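Matching sites in maltose ABC transporter, periplasmic maltose-binding protein from Thermotoga maritima, a protein that probably serves as the periplasmic receptor of a maltose ABC transporter and binds maltotriose (PDB 2GHA (chain A, 1.60 Å), residues A112-K117 and A224-G229), and in its relative solute-binding protein from Thermoactinomyces vulgaris (PDB 2ZYN (chain B, 1.70 Å), residues A132-K137 and A243-G248). One frame, after least-squares fit of the local backbone (RMSD 0.24 Å); residues are numbered along the deposited sequences.

Structure 1 (2GHA); sequences ALIYNK and AMIING.
I114 and I226 face each other as an antiparallel hydrogen-bonded pair: I114 N reaches I226 O at 2.9 Å, and I226 N reaches I114 O at 2.8 Å. Strands 112-116 and 223-228 are the central strands of a four-stranded mixed sheet of this bacterial extracellular solute-binding protein. The N228 side chain is about 6 Å from a bound glucose unit. I114 CB meets I226 CG1 at 3.8 Å. I114 CG1 and CD1 approach N228 O, CD1 at 3.6 Å. I226 CG1 sits between its backbone N and carbonyl carbon (chi1 65°), which aims it at I114. I226 also touches M214 of helix 211-219. On the other face, M225 CB packs on L113 CD1 at 4.2 Å. M225 CG touches Y115 CB at 4.0 Å. SD and CE lead away from strand 112-116, and M225 meets L130, I133 and A134 of helix 127-140. L113 also touches L130.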
loop_
_atom_site.group_PDB
_atom_site.type_symbol
_atom_site.label_atom_id
_atom_site.label_comp_id
_atom_site.label_asym_id
_atom_site.label_seq_id
_atom_site.Cartn_x
_atom_site.Cartn_y
_atom_site.Cartn_z
ATOM N N ALA A 112 1.111 8.949 3.723
ATOM C CA ALA A 112 1.125 10.387 3.937
ATOM C C ALA A 112 1.326 10.609 5.429
ATOM O O ALA A 112 1.367 9.654 6.195
ATOM C CB ALA A 112 -0.157 10.982 3.472
ATOM N N LEU A 113 1.455 11.863 5.819
ATOM C CA LEU A 113 1.465 12.225 7.216
ATOM C C LEU A 113 0.039 12.256 7.735
ATOM O O LEU A 113 -0.804 13.018 7.233
ATOM C CB LEU A 113 2.076 13.612 7.410
ATOM C CG LEU A 113 2.370 14.002 8.865
ATOM C CD1 LEU A 113 3.582 13.256 9.386
ATOM C CD2 LEU A 113 2.567 15.525 8.941
ATOM N N ILE A 114 -0.229 11.448 8.753
ATOM C CA ILE A 114 -1.511 11.481 9.436
ATOM C C ILE A 114 -1.191 12.017 10.810
ATOM O O ILE A 114 -0.273 11.530 11.481
ATOM C CB ILE A 114 -2.169 10.074 9.487
ATOM C CG1 ILE A 114 -2.278 9.527 8.061
ATOM C CG2 ILE A 114 -3.568 10.143 10.159
ATOM C CD1 ILE A 114 -2.778 8.094 8.018
ATOM N N TYR A 115 -1.931 13.038 11.233
ATOM C CA TYR A 115 -1.585 13.714 12.484
ATOM C C TYR A 115 -2.826 13.928 13.346
ATOM O O TYR A 115 -3.944 14.049 12.836
ATOM C CB TYR A 115 -0.821 15.007 12.197
ATOM C CG TYR A 115 -1.600 16.026 11.420
ATOM C CD1 TYR A 115 -2.218 17.091 12.062
ATOM C CD2 TYR A 115 -1.739 15.928 10.039
ATOM C CE1 TYR A 115 -2.954 18.030 11.359
ATOM C CE2 TYR A 115 -2.486 16.865 9.319
ATOM C CZ TYR A 115 -3.092 17.922 9.982
ATOM O OH TYR A 115 -3.835 18.827 9.232
ATOM N N ASN A 116 -2.634 13.860 14.655
ATOM C CA ASN A 116 -3.689 14.024 15.627
ATOM C C ASN A 116 -3.706 15.493 16.000
ATOM O O ASN A 116 -2.762 15.991 16.624
ATOM C CB ASN A 116 -3.425 13.116 16.833
ATOM C CG ASN A 116 -4.537 13.167 17.912
ATOM O OD1 ASN A 116 -5.200 14.190 18.102
ATOM N ND2 ASN A 116 -4.711 12.060 18.637
ATOM N N LYS A 117 -4.792 16.167 15.634
ATOM C CA LYS A 117 -4.907 17.611 15.804
ATOM C C LYS A 117 -4.938 18.026 17.283
ATOM O O LYS A 117 -4.693 19.202 17.594
ATOM C CB LYS A 117 -6.136 18.139 15.047
ATOM C CG LYS A 117 -6.016 18.033 13.533
ATOM C CD LYS A 117 -7.295 18.452 12.863
ATOM C CE LYS A 117 -7.234 18.310 11.334
ATOM N NZ LYS A 117 -8.526 18.678 10.696
ATOM N N ALA A 224 1.177 11.471 18.056
ATOM C CA ALA A 224 0.868 12.760 17.438
ATOM C C ALA A 224 0.903 12.731 15.932
ATOM O O ALA A 224 0.059 13.349 15.290
ATOM C CB ALA A 224 1.771 13.843 17.951
ATOM N N MET A 225 1.897 12.031 15.384
ATOM C CA MET A 225 2.124 12.021 13.940
ATOM C C MET A 225 2.597 10.644 13.501
ATOM O O MET A 225 3.474 10.048 14.138
ATOM C CB MET A 225 3.224 13.021 13.572
ATOM C CG MET A 225 2.853 14.497 13.794
ATOM S SD MET A 225 4.184 15.674 13.450
ATOM C CE MET A 225 5.349 15.260 14.741
ATOM N N ILE A 226 2.085 10.197 12.365
ATOM C CA ILE A 226 2.561 8.955 11.739
ATOM C C ILE A 226 2.644 9.095 10.232
ATOM O O ILE A 226 2.122 10.060 9.668
ATOM C CB ILE A 226 1.659 7.747 12.071
ATOM C CG1 ILE A 226 0.256 7.919 11.480
ATOM C CG2 ILE A 226 1.589 7.499 13.598
ATOM C CD1 ILE A 226 -0.655 6.665 11.654
ATOM N N ILE A 227 3.350 8.153 9.604
ATOM C CA ILE A 227 3.337 8.056 8.142
ATOM C C ILE A 227 2.668 6.734 7.817
ATOM O O ILE A 227 3.228 5.666 8.082
ATOM C CB ILE A 227 4.729 8.132 7.509
ATOM C CG1 ILE A 227 5.332 9.534 7.722
ATOM C CG2 ILE A 227 4.645 7.814 6.005
ATOM C CD1 ILE A 227 6.719 9.712 7.250
ATOM N N ASN A 228 1.457 6.834 7.270
ATOM C CA ASN A 228 0.601 5.678 6.995
ATOM C C ASN A 228 -0.362 6.045 5.868
ATOM O O ASN A 228 -0.399 7.199 5.440
ATOM C CB ASN A 228 -0.162 5.264 8.267
ATOM C CG ASN A 228 -0.615 3.791 8.258
ATOM O OD1 ASN A 228 -0.369 3.053 7.295
ATOM N ND2 ASN A 228 -1.287 3.377 9.327
ATOM N N GLY A 229 -1.088 5.043 5.388
ATOM C CA GLY A 229 -1.939 5.172 4.228
ATOM C C GLY A 229 -3.433 5.284 4.548
ATOM O O GLY A 229 -3.899 5.176 5.701
#

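Structure 2 (2ZYN); sequences ALIYNK and AAVING.
Two backbone bonds join I134 to V245 as an antiparallel hydrogen-bonded pair, linking neighbouring strands in the interior of the sheet. I134 N reaches V245 O at 3.0 Å, and V245 N reaches I134 O at 2.8 Å. Following I134 outward, CB meets V245 CG2 at 3.9 Å. I134 CG1 and CD1 then approach N247 O, CD1 at 3.4 Å. V245 CG2 sits between its backbone N and carbonyl carbon, while CG1 is anti to the carbonyl carbon (chi1 -57°). This turns CG2 toward I134. The V245 side chain also touches V233 and F237 of helix 230-238. On the other face, A244 ends at its CB. A244 CB packs on L133 CD1 at 4.1 Å. A244 CB meets Y135 CB at 3.9 Å. L133 also touches L150 of helix 147-157.

Structure 1 against structure 2
The backbone ladder is kept. I114(A) N bonds I226(A) O, and I134(B) N bonds V245(B) O. The return bond from I226(A) N to I114(A) O is found again from V245(B) N to I134(B) O. N116(A) N meets A224(A) O, as N136(B) N meets A243(B) O. Both exchanges lie in the side chains, and the backbone bonds named are found in each structure. At I226(A) and V245(B) the CB atoms coincide within the error and two branches agree in place. CG1 of I226(A) and CG2 of V245(B) are 0.2 Å apart, and CG2 of I226(A) and CG1 of V245(B) are 0.3 Å apart. The side chains of I114(A), Y115(A) and I227(A) keep their place within the error, as do those of I134(B), Y135(B) and I246(B). The larger difference is M225(A) against A244(B), on the face that also carries L113(A) and Y115(A). Their CB atoms are 0.7 Å apart after superposition. Both keep the touch on the leucine: CB to CD1 is 4.2 Å from M225(A) to L113(A) and 4.1 Å from A244(B) to L133(B). The tyrosine is touched in both as well. CG, SD and CE of M225(A) have no counterpart in A244(B), which probably reduces what this side chain itself adds to the packing.

Structure 2 (2ZYN)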
loop_
_atom_site.group_PDB
_atom_site.type_symbol
_atom_site.label_atom_id
_atom_site.label_comp_id
_atom_site.label_asym_id
_atom_site.label_seq_id
_atom_site.Cartn_x
_atom_site.Cartn_y
_atom_site.Cartn_z
ATOM N N ALA B 132 0.917 9.094 3.688
ATOM C CA ALA B 132 1.113 10.514 3.927
ATOM C C ALA B 132 1.328 10.709 5.417
ATOM O O ALA B 132 1.447 9.728 6.159
ATOM C CB ALA B 132 -0.085 11.321 3.430
ATOM N N LEU B 133 1.410 11.967 5.848
ATOM C CA LEU B 133 1.525 12.289 7.260
ATOM C C LEU B 133 0.126 12.378 7.850
ATOM O O LEU B 133 -0.651 13.267 7.500
ATOM C CB LEU B 133 2.277 13.613 7.455
ATOM C CG LEU B 133 2.833 13.909 8.854
ATOM C CD1 LEU B 133 3.906 12.904 9.250
ATOM C CD2 LEU B 133 3.395 15.316 8.899
ATOM N N ILE B 134 -0.198 11.423 8.714
ATOM C CA ILE B 134 -1.469 11.420 9.426
ATOM C C ILE B 134 -1.189 11.876 10.847
ATOM O O ILE B 134 -0.395 11.263 11.558
ATOM C CB ILE B 134 -2.136 10.016 9.437
ATOM C CG1 ILE B 134 -2.256 9.454 8.013
ATOM C CG2 ILE B 134 -3.513 10.076 10.105
ATOM C CD1 ILE B 134 -2.615 7.979 7.962
ATOM N N TYR B 135 -1.829 12.967 11.254
ATOM C CA TYR B 135 -1.559 13.531 12.570
ATOM C C TYR B 135 -2.808 13.690 13.422
ATOM O O TYR B 135 -3.917 13.873 12.908
ATOM C CB TYR B 135 -0.770 14.848 12.465
ATOM C CG TYR B 135 -1.466 15.953 11.703
ATOM C CD1 TYR B 135 -2.101 16.999 12.376
ATOM C CD2 TYR B 135 -1.480 15.962 10.308
ATOM C CE1 TYR B 135 -2.737 18.021 11.679
ATOM C CE2 TYR B 135 -2.120 16.978 9.603
ATOM C CZ TYR B 135 -2.743 18.002 10.292
ATOM O OH TYR B 135 -3.374 19.004 9.592
ATOM N N ASN B 136 -2.599 13.589 14.732
ATOM C CA ASN B 136 -3.608 13.880 15.738
ATOM C C ASN B 136 -3.710 15.397 15.906
ATOM O O ASN B 136 -2.762 16.040 16.360
ATOM C CB ASN B 136 -3.209 13.199 17.053
ATOM C CG ASN B 136 -4.302 13.240 18.108
ATOM O OD1 ASN B 136 -5.197 14.088 18.075
ATOM N ND2 ASN B 136 -4.221 12.325 19.068
ATOM N N LYS B 137 -4.856 15.963 15.526
ATOM C CA LYS B 137 -5.047 17.420 15.546
ATOM C C LYS B 137 -5.076 18.004 16.959
ATOM O O LYS B 137 -4.852 19.203 17.146
ATOM C CB LYS B 137 -6.305 17.824 14.769
ATOM C CG LYS B 137 -6.151 17.737 13.249
ATOM C CD LYS B 137 -7.441 18.080 12.511
ATOM C CE LYS B 137 -7.706 19.581 12.494
ATOM N NZ LYS B 137 -8.815 19.949 11.563
ATOM N N ALA B 243 1.704 11.850 18.120
ATOM C CA ALA B 243 1.261 13.074 17.451
ATOM C C ALA B 243 1.079 12.893 15.947
ATOM O O ALA B 243 0.092 13.360 15.380
ATOM C CB ALA B 243 2.212 14.232 17.747
ATOM N N ALA B 244 2.032 12.218 15.308
ATOM C CA ALA B 244 1.967 11.972 13.870
ATOM C C ALA B 244 2.554 10.623 13.495
ATOM O O ALA B 244 3.494 10.148 14.133
ATOM C CB ALA B 244 2.668 13.080 13.107
ATOM N N VAL B 245 1.979 10.017 12.457
ATOM C CA VAL B 245 2.486 8.775 11.874
ATOM C C VAL B 245 2.630 8.952 10.366
ATOM O O VAL B 245 2.112 9.912 9.800
ATOM C CB VAL B 245 1.554 7.553 12.167
ATOM C CG1 VAL B 245 1.355 7.353 13.669
ATOM C CG2 VAL B 245 0.202 7.686 11.455
ATOM N N ILE B 246 3.348 8.033 9.725
ATOM C CA ILE B 246 3.338 7.959 8.271
ATOM C C ILE B 246 2.568 6.700 7.909
ATOM O O ILE B 246 2.984 5.590 8.239
ATOM C CB ILE B 246 4.755 7.946 7.651
ATOM C CG1 ILE B 246 5.512 9.239 8.002
ATOM C CG2 ILE B 246 4.657 7.788 6.141
ATOM C CD1 ILE B 246 6.993 9.231 7.642
ATOM N N ASN B 247 1.412 6.883 7.280
ATOM C CA ASN B 247 0.553 5.758 6.935
ATOM C C ASN B 247 -0.404 6.140 5.815
ATOM O O ASN B 247 -0.441 7.302 5.397
ATOM C CB ASN B 247 -0.201 5.240 8.172
ATOM C CG ASN B 247 -0.317 3.722 8.195
ATOM O OD1 ASN B 247 0.069 3.043 7.239
ATOM N ND2 ASN B 247 -0.841 3.181 9.295
ATOM N N GLY B 248 -1.174 5.167 5.342
ATOM C CA GLY B 248 -2.018 5.347 4.166
ATOM C C GLY B 248 -3.497 5.448 4.476
ATOM O O GLY B 248 -3.895 5.343 5.638
#